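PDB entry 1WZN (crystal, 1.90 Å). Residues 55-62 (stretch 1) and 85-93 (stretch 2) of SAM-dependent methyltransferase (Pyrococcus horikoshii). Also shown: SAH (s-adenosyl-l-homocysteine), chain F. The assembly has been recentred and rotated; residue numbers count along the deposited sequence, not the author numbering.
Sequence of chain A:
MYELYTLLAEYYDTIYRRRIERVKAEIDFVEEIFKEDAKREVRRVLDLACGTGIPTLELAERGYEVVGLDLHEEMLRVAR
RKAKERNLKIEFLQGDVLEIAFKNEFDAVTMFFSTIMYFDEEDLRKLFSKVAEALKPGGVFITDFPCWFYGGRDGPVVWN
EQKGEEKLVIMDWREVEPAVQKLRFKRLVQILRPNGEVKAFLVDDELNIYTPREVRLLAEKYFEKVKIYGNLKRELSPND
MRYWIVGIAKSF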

# COMPACT_ATOMS: atom_id res chain seq x y z
N PRO A 55 -30.70 -15.91 10.65
CA PRO A 55 -31.19 -15.37 11.93
C PRO A 55 -32.66 -15.73 12.17
O PRO A 55 -33.13 -15.76 13.31
N THR A 56 -33.39 -16.01 11.09
CA THR A 56 -34.81 -16.37 11.15
C THR A 56 -35.02 -17.61 12.04
O THR A 56 -35.86 -17.62 12.93
N LEU A 57 -34.25 -18.66 11.76
CA LEU A 57 -34.34 -19.89 12.53
C LEU A 57 -33.88 -19.70 13.98
O LEU A 57 -34.44 -20.30 14.90
N GLU A 58 -32.86 -18.87 14.18
CA GLU A 58 -32.36 -18.62 15.53
C GLU A 58 -33.47 -17.96 16.36
O GLU A 58 -33.69 -18.32 17.52
N LEU A 59 -34.17 -17.00 15.76
CA LEU A 59 -35.28 -16.33 16.45
C LEU A 59 -36.40 -17.34 16.72
O LEU A 59 -36.98 -17.35 17.81
N ALA A 60 -36.70 -18.19 15.75
CA ALA A 60 -37.75 -19.20 15.92
C ALA A 60 -37.40 -20.15 17.05
O ALA A 60 -38.25 -20.50 17.88
N GLU A 61 -36.15 -20.57 17.09
CA GLU A 61 -35.68 -21.50 18.11
C GLU A 61 -35.94 -20.95 19.51
O GLU A 61 -36.07 -21.68 20.49
N ARG A 62 -35.98 -19.60 19.61
CA ARG A 62 -36.11 -18.97 20.91
C ARG A 62 -37.57 -18.68 21.29
O ARG A 62 -37.88 -18.10 22.33
N GLU A 85 -35.81 -29.64 9.21
CA GLU A 85 -34.83 -30.49 9.89
C GLU A 85 -34.73 -30.18 11.38
O GLU A 85 -34.47 -31.07 12.19
N ARG A 86 -34.93 -28.91 11.74
CA ARG A 86 -34.84 -28.50 13.14
C ARG A 86 -36.18 -28.44 13.85
O ARG A 86 -36.25 -28.04 15.01
N ASN A 87 -37.24 -28.87 13.16
CA ASN A 87 -38.59 -28.88 13.73
C ASN A 87 -39.06 -27.49 14.15
O ASN A 87 -39.78 -27.33 15.14
N LEU A 88 -38.66 -26.48 13.38
CA LEU A 88 -39.05 -25.12 13.68
C LEU A 88 -40.18 -24.74 12.74
O LEU A 88 -40.14 -25.04 11.55
N LYS A 89 -41.21 -24.12 13.30
CA LYS A 89 -42.37 -23.72 12.52
C LYS A 89 -42.25 -22.25 12.14
O LYS A 89 -42.39 -21.36 12.99
N ILE A 90 -41.96 -22.00 10.87
CA ILE A 90 -41.81 -20.65 10.36
C ILE A 90 -42.57 -20.54 9.05
O ILE A 90 -42.55 -21.46 8.24
N GLU A 91 -43.25 -19.42 8.85
CA GLU A 91 -43.98 -19.21 7.62
C GLU A 91 -43.06 -18.46 6.66
O GLU A 91 -42.75 -17.28 6.87
N PHE A 92 -42.59 -19.15 5.62
CA PHE A 92 -41.72 -18.54 4.63
C PHE A 92 -42.55 -18.15 3.40
O PHE A 92 -43.30 -18.97 2.87
N LEU A 93 -42.40 -16.90 2.97
CA LEU A 93 -43.15 -16.37 1.83
C LEU A 93 -42.23 -15.76 0.78
O LEU A 93 -41.21 -15.17 1.12

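The contact sets one face of a helix, residues 55-61, against a chain that leaves helical geometry at Arg-86, turns through Asn-87 at positive phi, and runs extended from Leu-88 into a strand. Helix periodicity chooses the inward residues: Thr-56, Leu-57 and Ala-60 all point their CA-to-CB bonds toward the other stretch. The extended chain answers by alternation, with Leu-88 and Ile-90 pointing toward the helix and Lys-89 pointing away.

The nearest pair of CA atoms, Ala-60 CA and Leu-88 CA at 6.5 Å, comes where the helix side chain is smallest. A single methyl there leaves a shallow hollow, and Ile-90 reaches into it. With chi1 m and chi2 t, its side chain extends until Ile-90 CD1 lies 3.5 Å from Ala-60 CB. The same methyl, Ile-90 CD1, is 3.7 Å from Leu-57 CD1 and 3.9 Å from Thr-56 O, so one tip is shared by three helix residues. Leu-88, also m,t, forks over the neighbouring part of the helix: its CD1 sits 3.6 Å from Leu-57 O and 4.0 Å from Leu-57 CB, while its CD2 lies 3.7 Å from Glu-61 CA.

Leu-57 is the largest bump on the helix side, burying 83 Å² against the other stretch. Its m,p rotamer directs CD1 to Ile-90 and to the edge of the Phe-92 ring, 3.9 Å from Phe-92 CZ, while CD2 comes within 3.4 Å of Arg-86 NH1. Phe-92 starts sideways, but at chi1 m its ring end comes nearer and meets Thr-56 as well, with Thr-56 CG2 3.9 Å from Phe-92 CE1. Thr-56, at chi1 m, thus offers its methyl to this apolar patch, while its OG1 is hydrogen-bonded elsewhere in the structure.

Arg-86 closes the polar margin. Its guanidinium has Leu-57 CB over one face and Glu-61 OE1 at its edge, so apolar packing and charge pairing use different surfaces of one group. Glu-61 starts sideways, but its t,t chain brings the carboxylate across: Arg-86 NH2 donates to Glu-61 OE1 at 2.8 Å in a salt bridge. Water 2 reinforces the pair, donating to Glu-61 OE1 and accepting from Arg-86 NE, each at 2.9 Å. Glu-58 points away, yet water 1 spans the gap, 2.7 Å from Glu-58 OE1 and 2.9 Å from Arg-86 NH2. Glu-58 OE2 accepts a hydrogen bond from Arg-62 NE at 2.7 Å, part of a salt bridge within the helix-side stretch.

Pro-55 lies outside this packing; its CD is 3.5 Å from O of the bound S-adenosyl-L-homocysteine. The design rule is a small residue where the CA atoms come nearest, long aliphatics around it, and charge at the exposed margin.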

# COMPACT_ATOMS: atom_id res chain seq x y z
CB PRO A 55 -30.96 -13.86 11.78
CG PRO A 55 -31.13 -13.65 10.30
CD PRO A 55 -30.39 -14.83 9.70
CB THR A 56 -35.36 -16.70 9.74
OG1 THR A 56 -34.84 -15.74 8.80
CG2 THR A 56 -36.88 -16.63 9.72
CB LEU A 57 -33.54 -21.01 11.85
CG LEU A 57 -34.30 -21.81 10.78
CD1 LEU A 57 -34.64 -20.91 9.59
CD2 LEU A 57 -33.46 -22.99 10.33
CB GLU A 58 -31.11 -17.74 15.47
CG GLU A 58 -30.48 -17.41 16.83
CD GLU A 58 -30.14 -18.64 17.66
OE1 GLU A 58 -29.77 -19.68 17.08
OE2 GLU A 58 -30.23 -18.55 18.91
CB LEU A 59 -35.82 -15.18 15.58
CG LEU A 59 -35.01 -13.87 15.64
CD1 LEU A 59 -35.33 -12.97 14.45
CD2 LEU A 59 -35.34 -13.16 16.95
CB ALA A 60 -37.94 -19.98 14.63
CB GLU A 61 -34.18 -21.72 17.91
CG GLU A 61 -33.63 -22.86 18.78
CD GLU A 61 -32.17 -23.10 18.46
OE1 GLU A 61 -31.88 -23.46 17.33
OE2 GLU A 61 -31.35 -22.97 19.36
CB ARG A 62 -35.30 -17.66 20.90
CG ARG A 62 -33.79 -17.91 20.82
CD ARG A 62 -32.99 -16.60 20.91
NE ARG A 62 -31.60 -16.80 20.49
CZ ARG A 62 -30.66 -16.02 21.05
NH1 ARG A 62 -30.99 -15.11 21.95
NH2 ARG A 62 -29.38 -16.17 20.69
CB GLU A 85 -33.43 -30.31 9.29
CG GLU A 85 -33.33 -30.56 7.79
CD GLU A 85 -31.95 -30.25 7.23
OE1 GLU A 85 -31.32 -29.26 7.68
OE2 GLU A 85 -31.50 -30.99 6.33
CB ARG A 86 -34.10 -27.16 13.21
CG ARG A 86 -32.66 -27.26 12.70
CD ARG A 86 -32.03 -25.89 12.40
NE ARG A 86 -32.03 -24.99 13.55
CZ ARG A 86 -31.44 -23.79 13.55
NH1 ARG A 86 -30.81 -23.35 12.47
NH2 ARG A 86 -31.50 -23.03 14.63
CB ASN A 87 -38.66 -29.82 14.94
CG ASN A 87 -38.28 -31.24 14.59
OD1 ASN A 87 -38.83 -31.84 13.66
ND2 ASN A 87 -37.34 -31.80 15.34
CB LEU A 88 -37.85 -24.17 13.49
CG LEU A 88 -36.72 -24.44 14.50
CD1 LEU A 88 -35.49 -23.61 14.15
CD2 LEU A 88 -37.22 -24.11 15.91
CB LYS A 89 -43.65 -23.97 13.33
CG LYS A 89 -43.87 -25.43 13.69
CD LYS A 89 -45.23 -25.65 14.36
CE LYS A 89 -45.46 -27.14 14.63
NZ LYS A 89 -46.79 -27.40 15.25
CB ILE A 90 -40.32 -20.32 10.06
CG1 ILE A 90 -39.49 -20.40 11.35
CG2 ILE A 90 -40.20 -18.93 9.43
CD1 ILE A 90 -37.98 -20.36 11.14
CB GLU A 91 -45.25 -18.39 7.88
CG GLU A 91 -45.96 -17.91 6.62
CD GLU A 91 -47.27 -17.20 6.89
OE1 GLU A 91 -47.39 -16.54 7.95
OE2 GLU A 91 -48.18 -17.30 6.04
CB PHE A 92 -40.59 -19.50 4.24
CG PHE A 92 -39.49 -19.59 5.28
CD1 PHE A 92 -38.65 -18.51 5.51
CD2 PHE A 92 -39.32 -20.75 6.03
CE1 PHE A 92 -37.64 -18.57 6.48
CE2 PHE A 92 -38.32 -20.83 7.00
CZ PHE A 92 -37.48 -19.74 7.23
CB LEU A 93 -44.09 -15.26 2.31
CG LEU A 93 -45.01 -15.56 3.49
CD1 LEU A 93 -45.63 -14.26 4.00
CD2 LEU A 93 -46.08 -16.53 3.05
N SAH F . -31.27 -11.93 6.01
CA SAH F . -30.41 -13.06 5.46
CB SAH F . -29.92 -12.92 4.05
CG SAH F . -29.02 -11.76 3.63
SD SAH F . -28.77 -11.95 1.81
C SAH F . -29.19 -13.22 6.48
O SAH F . -29.11 -12.47 7.48
OXT SAH F . -28.34 -14.16 6.20
C5' SAH F . -29.77 -10.69 1.10
C4' SAH F . -31.24 -11.24 0.76
O4' SAH F . -31.87 -10.10 0.17
C3' SAH F . -31.32 -12.31 -0.31
O3' SAH F . -31.89 -13.51 0.21
C2' SAH F . -32.17 -11.61 -1.45
O2' SAH F . -32.96 -12.54 -2.18
C1' SAH F . -32.96 -10.58 -0.67
N9 SAH F . -33.48 -9.54 -1.34
C8 SAH F . -32.91 -8.54 -2.11
N7 SAH F . -33.74 -7.68 -2.61
C5 SAH F . -35.01 -8.12 -2.15
C6 SAH F . -36.33 -7.58 -2.36
N6 SAH F . -36.58 -6.49 -3.09
N1 SAH F . -37.34 -8.28 -1.74
C2 SAH F . -37.13 -9.40 -0.99
N3 SAH F . -35.88 -9.94 -0.76
C4 SAH F . -34.87 -9.25 -1.37
O HOH W 1 -29.46 -20.99 14.74
O HOH W 2 -32.10 -26.17 16.21